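Local coordinates for protein quinoline 2-oxidoreductase large subunit (Pseudomonas putida, PDB 1T3Q) that carries the molybdenum and pterin cytosine dinucleotide site of a molybdenum hydroxylase that oxidises quinoline, probably at its 2-position, at residues Y630-V636 / S731-P735; L635-N639 / G737-M741; Q689-E694 / V771-R777. All coordinates share one frame. Residue numbers count along the deposited sequence, not the author numbering.

In the fold
Interactions 1 and 2 are neighbours, their centres about 9 Å apart. Both start from the same run of chain, sharing Leu-635 and Val-636, and Ser-731 N lies 3.0 Å from Gly-737 O, a probable hydrogen bond. Interaction 1 is partly buried and joins two irregular loops through a tyrosine hydroxyl, a water and one leucine. Interaction 2 is fully buried, with a lysine crossing the start of a strand while its backbone holds the dinucleotide cofactor. Interaction 3 is also largely buried but lies about 38 Å from interaction 1 and 31 Å from interaction 2, centre to centre. There a helix end meets a cis-proline loop beside the other subunits, with a salt bridge and waters.

Interaction 1 (Y630-V636 / S731-P735); sequences YDPSDLV and SPLVP
Both segments are irregular. Residues 630-636 run nearly extended from Tyr-630 to Pro-632, bend at Ser-633 (phi/psi -78/-9) and enter the next strand near Val-636, while Ser-731 to Val-734 form a type I beta turn. The CA atoms come closest at Val-636 and Ser-731, 6.8 Å apart. Ser-731 OG accepts from Leu-733 N at 3.0 Å, an ST turn inside the beta turn, and Leu-733 O is left facing the other loop. There Tyr-630, chi1 in t, donates its OH to Leu-733 O at 2.7 Å, the acceptor lying near the plane of the ring. Water 1 gives Leu-733 O a second donor at 3.0 Å and accepts from Ser-633 N at 3.1 Å. This is a loop-to-loop junction: residues 630-636, in the molybdopterin cofactor-binding region, pass from strand 625-629 of one sheet to strand 636-649 of another, and 731-735 precede helix 744-761, the Val-734 side chain about 8 Å from the pterin cytosine dinucleotide. Leu-733 (m, t) fills the bend, CD1 lying 3.5 Å from Asp-634 CB and 3.6 Å from Leu-635 O, CD2 3.7 Å from Ser-633 OG. Deeper in, Val-636 CG2 meets Val-734 CG2 at 4.0 Å, and helix 549-576 packs on Val-734 through Val-551.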
loop_
_atom_site.group_PDB
_atom_site.type_symbol
_atom_site.label_atom_id
_atom_site.label_comp_id
_atom_site.label_asym_id
_atom_site.label_seq_id
_atom_site.Cartn_x
_atom_site.Cartn_y
_atom_site.Cartn_z
ATOM N N TYR B 630 9.791 -27.248 0.694
ATOM C CA TYR B 630 9.695 -28.471 1.476
ATOM C C TYR B 630 8.473 -29.271 1.063
ATOM O O TYR B 630 7.425 -28.712 0.730
ATOM C CB TYR B 630 9.644 -28.147 2.977
ATOM C CG TYR B 630 9.152 -29.282 3.854
ATOM C CD1 TYR B 630 7.801 -29.401 4.170
ATOM C CD2 TYR B 630 10.041 -30.216 4.395
ATOM C CE1 TYR B 630 7.340 -30.412 5.005
ATOM C CE2 TYR B 630 9.589 -31.236 5.234
ATOM C CZ TYR B 630 8.236 -31.323 5.536
ATOM O OH TYR B 630 7.778 -32.296 6.390
ATOM N N ASP B 631 8.623 -30.589 1.090
ATOM C CA ASP B 631 7.561 -31.506 0.711
ATOM C C ASP B 631 7.852 -32.792 1.489
ATOM O O ASP B 631 8.912 -33.382 1.332
ATOM C CB ASP B 631 7.641 -31.736 -0.807
ATOM C CG ASP B 631 6.441 -32.480 -1.366
ATOM O OD1 ASP B 631 5.381 -32.513 -0.705
ATOM O OD2 ASP B 631 6.557 -33.018 -2.489
ATOM N N PRO B 632 6.933 -33.218 2.369
ATOM C CA PRO B 632 7.200 -34.449 3.121
ATOM C C PRO B 632 7.515 -35.647 2.232
ATOM O O PRO B 632 6.989 -35.770 1.128
ATOM C CB PRO B 632 5.932 -34.635 3.959
ATOM C CG PRO B 632 4.901 -33.789 3.263
ATOM C CD PRO B 632 5.669 -32.603 2.799
ATOM N N SER B 633 8.374 -36.530 2.729
ATOM C CA SER B 633 8.794 -37.709 1.981
ATOM C C SER B 633 7.766 -38.832 1.984
ATOM O O SER B 633 7.907 -39.815 1.253
ATOM C CB SER B 633 10.112 -38.228 2.552
ATOM O OG SER B 633 9.961 -38.566 3.918
ATOM N N ASP B 634 6.722 -38.683 2.790
ATOM C CA ASP B 634 5.700 -39.716 2.886
ATOM C C ASP B 634 4.457 -39.102 3.532
ATOM O O ASP B 634 4.435 -37.905 3.847
ATOM C CB ASP B 634 6.252 -40.858 3.754
ATOM C CG ASP B 634 5.491 -42.163 3.597
ATOM O OD1 ASP B 634 5.897 -43.150 4.252
ATOM O OD2 ASP B 634 4.503 -42.225 2.835
ATOM N N LEU B 635 3.422 -39.911 3.717
ATOM C CA LEU B 635 2.206 -39.430 4.349
ATOM C C LEU B 635 2.543 -39.040 5.783
ATOM O O LEU B 635 3.479 -39.573 6.371
ATOM C CB LEU B 635 1.147 -40.532 4.394
ATOM C CG LEU B 635 0.734 -41.236 3.100
ATOM C CD1 LEU B 635 -0.332 -42.268 3.427
ATOM C CD2 LEU B 635 0.209 -40.222 2.097
ATOM N N VAL B 636 1.781 -38.103 6.329
ATOM C CA VAL B 636 1.948 -37.681 7.716
ATOM C C VAL B 636 0.535 -37.814 8.284
ATOM O O VAL B 636 -0.272 -36.889 8.205
ATOM C CB VAL B 636 2.436 -36.223 7.822
ATOM C CG1 VAL B 636 2.518 -35.799 9.296
ATOM C CG2 VAL B 636 3.817 -36.092 7.174
ATOM N N SER B 731 5.909 -36.970 14.304
ATOM C CA SER B 731 6.192 -37.441 12.962
ATOM C C SER B 731 7.688 -37.279 12.750
ATOM O O SER B 731 8.255 -36.234 13.062
ATOM C CB SER B 731 5.463 -36.603 11.918
ATOM O OG SER B 731 6.088 -36.762 10.656
ATOM N N PRO B 732 8.356 -38.321 12.241
ATOM C CA PRO B 732 9.797 -38.218 12.010
ATOM C C PRO B 732 10.081 -37.521 10.681
ATOM O O PRO B 732 11.234 -37.304 10.316
ATOM C CB PRO B 732 10.245 -39.677 12.006
ATOM C CG PRO B 732 9.067 -40.377 11.399
ATOM C CD PRO B 732 7.887 -39.710 12.089
ATOM N N LEU B 733 9.015 -37.151 9.978
ATOM C CA LEU B 733 9.131 -36.512 8.669
ATOM C C LEU B 733 8.922 -35.000 8.672
ATOM O O LEU B 733 8.994 -34.360 7.625
ATOM C CB LEU B 733 8.118 -37.141 7.717
ATOM C CG LEU B 733 8.033 -38.668 7.772
ATOM C CD1 LEU B 733 7.021 -39.144 6.746
ATOM C CD2 LEU B 733 9.407 -39.275 7.491
ATOM N N VAL B 734 8.669 -34.435 9.845
ATOM C CA VAL B 734 8.423 -33.002 9.961
ATOM C C VAL B 734 9.230 -32.449 11.134
ATOM O O VAL B 734 9.307 -33.082 12.185
ATOM C CB VAL B 734 6.918 -32.747 10.218
ATOM C CG1 VAL B 734 6.616 -31.258 10.176
ATOM C CG2 VAL B 734 6.076 -33.503 9.185
ATOM N N PRO B 735 9.862 -31.275 10.967
ATOM C CA PRO B 735 10.628 -30.750 12.098
ATOM C C PRO B 735 9.766 -30.600 13.346
ATOM O O PRO B 735 8.594 -30.242 13.264
ATOM C CB PRO B 735 11.179 -29.410 11.581
ATOM C CG PRO B 735 10.441 -29.148 10.291
ATOM C CD PRO B 735 10.128 -30.506 9.740
HETATM O O HOH W 1 10.136 -35.319 4.969
#

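Interaction 2 (L635-N639 / G737-M741); sequences LVLAN and GIKGM. With MCN (pterin cytosine dinucleotide), chain N.
Lys-739 stretches its side chain across the start of strand 636-649, chi1 in m and the rest all t, its methylenes lying over Val-636 and Ala-638. The loop it belongs to, 737-741, is part of the pocket for pterin cytosine dinucleotide, so this contact sets cofactor-binding backbone against the first residues of strand 636-649, an inner strand of a mixed four-stranded sheet. Val-636 CG1 is 3.6 Å from Lys-739 CG, and Ala-638 CA is 4.1 Å from Lys-739 CD. At its tip Lys-739 NZ donates to Leu-637 O at 2.8 Å, and it also forms a salt bridge with Glu-423. Ala-638 and Lys-739 are the nearest pair, with CA atoms 6.2 Å apart. Both backbones are mostly extended here, Lys-739 at phi/psi -127/163 and Gly-740 at -89/174, but no backbone hydrogen bond joins the two segments. Instead Thr-467, at the end of neighbouring strand 454-467, hydrogen-bonds through its hydroxyl to both Val-636 O and Gly-740 N. Gly-740 O rests 3.3 Å from Ala-638 CB. On the cofactor side, Lys-739 O accepts from N4 of the cytosine at 2.8 Å. A CB on Gly-740 would come within 3.2 Å of cofactor atom O2A, which is a phosphate oxygen. That same O2A accepts a nearly straight hydrogen bond from Met-741 N at 2.7 Å.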
loop_
_atom_site.group_PDB
_atom_site.type_symbol
_atom_site.label_atom_id
_atom_site.label_comp_id
_atom_site.label_asym_id
_atom_site.label_seq_id
_atom_site.Cartn_x
_atom_site.Cartn_y
_atom_site.Cartn_z
ATOM N N LEU B 635 3.422 -39.911 3.717
ATOM C CA LEU B 635 2.206 -39.430 4.349
ATOM C C LEU B 635 2.543 -39.040 5.783
ATOM O O LEU B 635 3.479 -39.573 6.371
ATOM C CB LEU B 635 1.147 -40.532 4.394
ATOM C CG LEU B 635 0.734 -41.236 3.100
ATOM C CD1 LEU B 635 -0.332 -42.268 3.427
ATOM C CD2 LEU B 635 0.209 -40.222 2.097
ATOM N N VAL B 636 1.781 -38.103 6.329
ATOM C CA VAL B 636 1.948 -37.681 7.716
ATOM C C VAL B 636 0.535 -37.814 8.284
ATOM O O VAL B 636 -0.272 -36.889 8.205
ATOM C CB VAL B 636 2.436 -36.223 7.822
ATOM C CG1 VAL B 636 2.518 -35.799 9.296
ATOM C CG2 VAL B 636 3.817 -36.092 7.174
ATOM N N LEU B 637 0.246 -38.984 8.842
ATOM C CA LEU B 637 -1.072 -39.286 9.382
ATOM C C LEU B 637 -1.306 -38.881 10.830
ATOM O O LEU B 637 -0.579 -39.307 11.719
ATOM C CB LEU B 637 -1.347 -40.782 9.265
ATOM C CG LEU B 637 -1.149 -41.407 7.882
ATOM C CD1 LEU B 637 -1.431 -42.896 7.949
ATOM C CD2 LEU B 637 -2.060 -40.721 6.877
ATOM N N ALA B 638 -2.326 -38.060 11.055
ATOM C CA ALA B 638 -2.688 -37.651 12.411
ATOM C C ALA B 638 -3.865 -38.548 12.767
ATOM O O ALA B 638 -4.399 -39.238 11.898
ATOM C CB ALA B 638 -3.109 -36.188 12.433
ATOM N N ASN B 639 -4.282 -38.555 14.028
ATOM C CA ASN B 639 -5.407 -39.400 14.407
ATOM C C ASN B 639 -6.093 -38.890 15.659
ATOM O O ASN B 639 -5.589 -37.993 16.333
ATOM C CB ASN B 639 -4.937 -40.851 14.623
ATOM C CG ASN B 639 -4.097 -41.012 15.877
ATOM O OD1 ASN B 639 -4.619 -41.283 16.960
ATOM N ND2 ASN B 639 -2.794 -40.827 15.740
ATOM N N GLY B 737 8.439 -32.792 14.969
ATOM C CA GLY B 737 7.471 -33.876 15.086
ATOM C C GLY B 737 6.037 -33.449 14.827
ATOM O O GLY B 737 5.090 -34.197 15.078
ATOM N N ILE B 738 5.888 -32.239 14.304
ATOM C CA ILE B 738 4.589 -31.645 13.996
ATOM C C ILE B 738 3.741 -32.358 12.934
ATOM O O ILE B 738 4.250 -32.749 11.886
ATOM C CB ILE B 738 4.789 -30.180 13.532
ATOM C CG1 ILE B 738 5.328 -29.337 14.694
ATOM C CG2 ILE B 738 3.482 -29.605 12.977
ATOM C CD1 ILE B 738 5.974 -28.031 14.259
ATOM N N LYS B 739 2.449 -32.520 13.224
ATOM C CA LYS B 739 1.484 -33.099 12.285
ATOM C C LYS B 739 0.322 -32.100 12.187
ATOM O O LYS B 739 0.181 -31.231 13.051
ATOM C CB LYS B 739 0.950 -34.438 12.781
ATOM C CG LYS B 739 1.975 -35.556 12.815
ATOM C CD LYS B 739 1.303 -36.875 13.144
ATOM C CE LYS B 739 2.307 -38.022 13.165
ATOM N NZ LYS B 739 1.637 -39.311 13.456
ATOM N N GLY B 740 -0.512 -32.225 11.156
ATOM C CA GLY B 740 -1.634 -31.307 11.004
ATOM C C GLY B 740 -2.898 -31.761 11.723
ATOM O O GLY B 740 -2.942 -32.866 12.260
ATOM N N MET B 741 -3.930 -30.915 11.742
ATOM C CA MET B 741 -5.190 -31.270 12.403
ATOM C C MET B 741 -6.351 -30.321 12.101
ATOM O O MET B 741 -7.475 -30.551 12.539
ATOM C CB MET B 741 -4.990 -31.377 13.930
ATOM C CG MET B 741 -4.450 -30.124 14.631
ATOM S SD MET B 741 -5.595 -28.719 14.712
ATOM C CE MET B 741 -6.991 -29.453 15.523
HETATM N N1 MCN N . -1.412 -26.284 14.841
HETATM C C2 MCN N . -0.506 -26.365 15.948
HETATM N N3 MCN N . 0.131 -27.593 16.044
HETATM C C4 MCN N . -0.040 -28.686 15.201
HETATM C C5 MCN N . -0.991 -28.549 14.091
HETATM C C6 MCN N . -1.662 -27.363 13.914
HETATM O O2 MCN N . -0.367 -25.437 16.713
HETATM N N4 MCN N . 0.627 -29.806 15.384
HETATM C "C1'" MCN N . -2.125 -24.890 14.673
HETATM C C2D MCN N . -1.395 -23.981 13.583
HETATM O "O2'" MCN N . -1.486 -22.564 13.970
HETATM C "C3'" MCN N . -2.114 -24.337 12.298
HETATM C C4D MCN N . -3.554 -24.540 12.708
HETATM O O4D MCN N . -3.484 -24.979 14.156
HETATM O "O3'" MCN N . -1.975 -23.239 11.330
HETATM C "C5'" MCN N . -4.399 -25.452 11.773
HETATM O "O5'" MCN N . -3.650 -26.632 11.623
HETATM P PA MCN N . -3.202 -27.248 10.240
HETATM O O1A MCN N . -1.718 -27.062 10.165
HETATM O O2A MCN N . -3.833 -28.630 10.227
HETATM O O3A MCN N . -3.920 -26.575 8.943
HETATM P PB MCN N . -3.670 -25.174 8.210
HETATM O O1B MCN N . -3.230 -25.485 6.817
HETATM O O2B MCN N . -2.792 -24.276 9.031
HETATM O O3B MCN N . -5.126 -24.499 8.198
HETATM C C10 MCN N . -6.074 -24.848 7.221
HETATM C "C9'" MCN N . -7.077 -25.708 7.918
HETATM C "C8'" MCN N . -8.151 -26.007 6.846
HETATM S "S8'" MCN N . -7.575 -26.926 5.425
HETATM C "C7'" MCN N . -9.441 -25.669 6.907
HETATM S "S7'" MCN N . -10.662 -26.007 5.648
HETATM C "C6'" MCN N . -9.920 -24.841 8.147
HETATM C C7 MCN N . -9.044 -25.110 9.341
HETATM O "O9'" MCN N . -7.676 -24.896 9.034
HETATM N "N5'" MCN N . -10.037 -23.407 7.653
HETATM C C4A MCN N . -10.091 -22.540 8.815
HETATM N "N8'" MCN N . -9.411 -24.198 10.477
HETATM C C4B MCN N . -9.853 -22.880 10.160
HETATM N "N1'" MCN N . -9.914 -21.996 11.267
HETATM C "C2'" MCN N . -10.236 -20.719 10.958
HETATM N "N2'" MCN N . -10.321 -19.840 11.980
HETATM N "N3'" MCN N . -10.457 -20.284 9.666
HETATM C "C4'" MCN N . -10.397 -21.120 8.489
HETATM O "O4'" MCN N . -10.603 -20.661 7.392
#

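Interaction 3 (Q689-E694 / V771-R777); sequences QTLLEE and VPITPER
Ile-773 N donates to Thr-690 O at 2.7 Å in an essentially straight bond (179°), tying loop 772-774, which follows short strand 770-771, to the C-terminal part of helix 672-692. Beside it, Arg-777 NH1 donates to Pro-772 O within its own segment at 2.9 Å and reaches Glu-694 OE2 at 3.4 Å, a salt bridge whose hydrogen bond is weak. Two waters fill in around the carboxylate. Water 2 donates to Glu-694 OE1 (2.8 Å) and to Val-771 O (2.9 Å), and water 3 donates to Glu-694 OE1 at 2.7 Å and weakly accepts from Arg-777 NH2 at 3.2 Å. Here a helix end with a wider pi-type turn at 689-692 faces a cis-proline loop that leads into helix 775-783: Thr-774 is its N-cap, OG1 accepting from Arg-777 N at 3.2 Å. The peptide before Pro-772 is cis, and the ring sits in the hollow where the chain leaves the helix, Pro-772 CB 3.5 Å from Gln-689 O and Pro-772 CG 3.4 Å from Glu-693 O. The CA atoms of Thr-690 and Pro-772 are just 4.4 Å apart. Other subunits close in here: Leu-691 O accepts a hydrogen bond from Arg-185 of the medium subunit, and Glu-693 forms a salt bridge with Arg-143 of the small subunit. Leu-691 CD2 packs 4.1 Å from Ile-773 CB, and Val-771 CG1 lies 4.3 Å from Thr-690 CG2.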
loop_
_atom_site.group_PDB
_atom_site.type_symbol
_atom_site.label_atom_id
_atom_site.label_comp_id
_atom_site.label_asym_id
_atom_site.label_seq_id
_atom_site.Cartn_x
_atom_site.Cartn_y
_atom_site.Cartn_z
ATOM N N GLN B 689 -23.472 -29.274 10.222
ATOM C CA GLN B 689 -23.718 -30.195 9.106
ATOM C C GLN B 689 -24.673 -31.332 9.451
ATOM O O GLN B 689 -25.551 -31.681 8.658
ATOM C CB GLN B 689 -22.411 -30.816 8.597
ATOM C CG GLN B 689 -22.637 -31.735 7.384
ATOM C CD GLN B 689 -21.452 -32.629 7.058
ATOM O OE1 GLN B 689 -21.427 -33.284 6.009
ATOM N NE2 GLN B 689 -20.474 -32.675 7.956
ATOM N N THR B 690 -24.516 -31.910 10.636
ATOM C CA THR B 690 -25.350 -33.039 11.015
ATOM C C THR B 690 -26.751 -32.768 11.541
ATOM O O THR B 690 -27.617 -33.634 11.437
ATOM C CB THR B 690 -24.623 -33.942 12.046
ATOM O OG1 THR B 690 -24.276 -33.174 13.207
ATOM C CG2 THR B 690 -23.359 -34.529 11.428
ATOM N N LEU B 691 -27.001 -31.581 12.088
ATOM C CA LEU B 691 -28.323 -31.303 12.641
ATOM C C LEU B 691 -29.050 -30.073 12.127
ATOM O O LEU B 691 -30.260 -29.958 12.331
ATOM C CB LEU B 691 -28.234 -31.175 14.168
ATOM C CG LEU B 691 -27.685 -32.350 14.977
ATOM C CD1 LEU B 691 -27.570 -31.948 16.446
ATOM C CD2 LEU B 691 -28.595 -33.555 14.817
ATOM N N LEU B 692 -28.342 -29.177 11.446
ATOM C CA LEU B 692 -28.951 -27.920 11.012
ATOM C C LEU B 692 -28.815 -27.439 9.574
ATOM O O LEU B 692 -29.775 -26.929 8.994
ATOM C CB LEU B 692 -28.411 -26.796 11.897
ATOM C CG LEU B 692 -28.646 -26.907 13.401
ATOM C CD1 LEU B 692 -27.674 -26.003 14.144
ATOM C CD2 LEU B 692 -30.089 -26.536 13.701
ATOM N N GLU B 693 -27.616 -27.573 9.017
ATOM C CA GLU B 693 -27.322 -27.064 7.684
ATOM C C GLU B 693 -27.643 -27.879 6.443
ATOM O O GLU B 693 -27.371 -29.078 6.371
ATOM C CB GLU B 693 -25.840 -26.687 7.607
ATOM C CG GLU B 693 -25.357 -25.834 8.758
ATOM C CD GLU B 693 -23.862 -25.608 8.731
ATOM O OE1 GLU B 693 -23.285 -25.384 9.817
ATOM O OE2 GLU B 693 -23.261 -25.643 7.630
ATOM N N GLU B 694 -28.216 -27.193 5.458
ATOM C CA GLU B 694 -28.501 -27.799 4.171
ATOM C C GLU B 694 -28.810 -26.767 3.099
ATOM O O GLU B 694 -29.714 -25.943 3.247
ATOM C CB GLU B 694 -29.653 -28.814 4.235
ATOM C CG GLU B 694 -29.687 -29.670 2.960
ATOM C CD GLU B 694 -30.667 -30.828 2.989
ATOM O OE1 GLU B 694 -30.661 -31.614 2.017
ATOM O OE2 GLU B 694 -31.440 -30.962 3.963
ATOM N N VAL B 771 -28.063 -36.746 6.396
ATOM C CA VAL B 771 -27.812 -35.522 7.151
ATOM C C VAL B 771 -28.219 -34.362 6.243
ATOM O O VAL B 771 -28.129 -34.460 5.015
ATOM C CB VAL B 771 -26.323 -35.349 7.566
ATOM C CG1 VAL B 771 -25.931 -36.435 8.563
ATOM C CG2 VAL B 771 -25.419 -35.375 6.343
ATOM N N PRO B 772 -28.678 -33.248 6.832
ATOM C CA PRO B 772 -28.822 -33.040 8.277
ATOM C C PRO B 772 -29.992 -33.823 8.873
ATOM O O PRO B 772 -30.984 -34.086 8.196
ATOM C CB PRO B 772 -29.031 -31.535 8.378
ATOM C CG PRO B 772 -29.867 -31.259 7.157
ATOM C CD PRO B 772 -29.156 -32.071 6.082
ATOM N N ILE B 773 -29.863 -34.197 10.141
ATOM C CA ILE B 773 -30.915 -34.924 10.837
ATOM C C ILE B 773 -31.819 -33.870 11.460
ATOM O O ILE B 773 -31.559 -33.369 12.555
ATOM C CB ILE B 773 -30.324 -35.821 11.930
ATOM C CG1 ILE B 773 -29.342 -36.810 11.292
ATOM C CG2 ILE B 773 -31.440 -36.544 12.668
ATOM C CD1 ILE B 773 -28.590 -37.680 12.285
ATOM N N THR B 774 -32.874 -33.535 10.729
ATOM C CA THR B 774 -33.833 -32.515 11.124
ATOM C C THR B 774 -35.017 -33.104 11.882
ATOM O O THR B 774 -35.196 -34.316 11.918
ATOM C CB THR B 774 -34.375 -31.825 9.870
ATOM O OG1 THR B 774 -35.088 -32.791 9.085
ATOM C CG2 THR B 774 -33.233 -31.269 9.026
ATOM N N PRO B 775 -35.833 -32.250 12.518
ATOM C CA PRO B 775 -36.982 -32.806 13.238
ATOM C C PRO B 775 -37.909 -33.540 12.267
ATOM O O PRO B 775 -38.543 -34.533 12.624
ATOM C CB PRO B 775 -37.632 -31.574 13.882
ATOM C CG PRO B 775 -37.092 -30.413 13.097
ATOM C CD PRO B 775 -35.676 -30.815 12.801
ATOM N N GLU B 776 -37.976 -33.053 11.030
ATOM C CA GLU B 776 -38.810 -33.696 10.015
ATOM C C GLU B 776 -38.317 -35.127 9.782
ATOM O O GLU B 776 -39.104 -36.075 9.790
ATOM C CB GLU B 776 -38.748 -32.920 8.699
ATOM C CG GLU B 776 -39.359 -33.658 7.506
ATOM C CD GLU B 776 -40.874 -33.770 7.584
ATOM O OE1 GLU B 776 -41.452 -34.580 6.826
ATOM O OE2 GLU B 776 -41.491 -33.040 8.388
ATOM N N ARG B 777 -37.011 -35.281 9.579
ATOM C CA ARG B 777 -36.441 -36.601 9.330
ATOM C C ARG B 777 -36.577 -37.543 10.522
ATOM O O ARG B 777 -36.779 -38.741 10.348
ATOM C CB ARG B 777 -34.976 -36.478 8.899
ATOM C CG ARG B 777 -34.833 -35.917 7.488
ATOM C CD ARG B 777 -33.415 -36.022 6.939
ATOM N NE ARG B 777 -33.397 -35.727 5.507
ATOM C CZ ARG B 777 -32.921 -34.610 4.968
ATOM N NH1 ARG B 777 -32.401 -33.661 5.735
ATOM N NH2 ARG B 777 -32.991 -34.431 3.654
HETATM O O HOH W 2 -30.010 -34.244 2.788
HETATM O O HOH W 3 -32.959 -32.659 1.001
#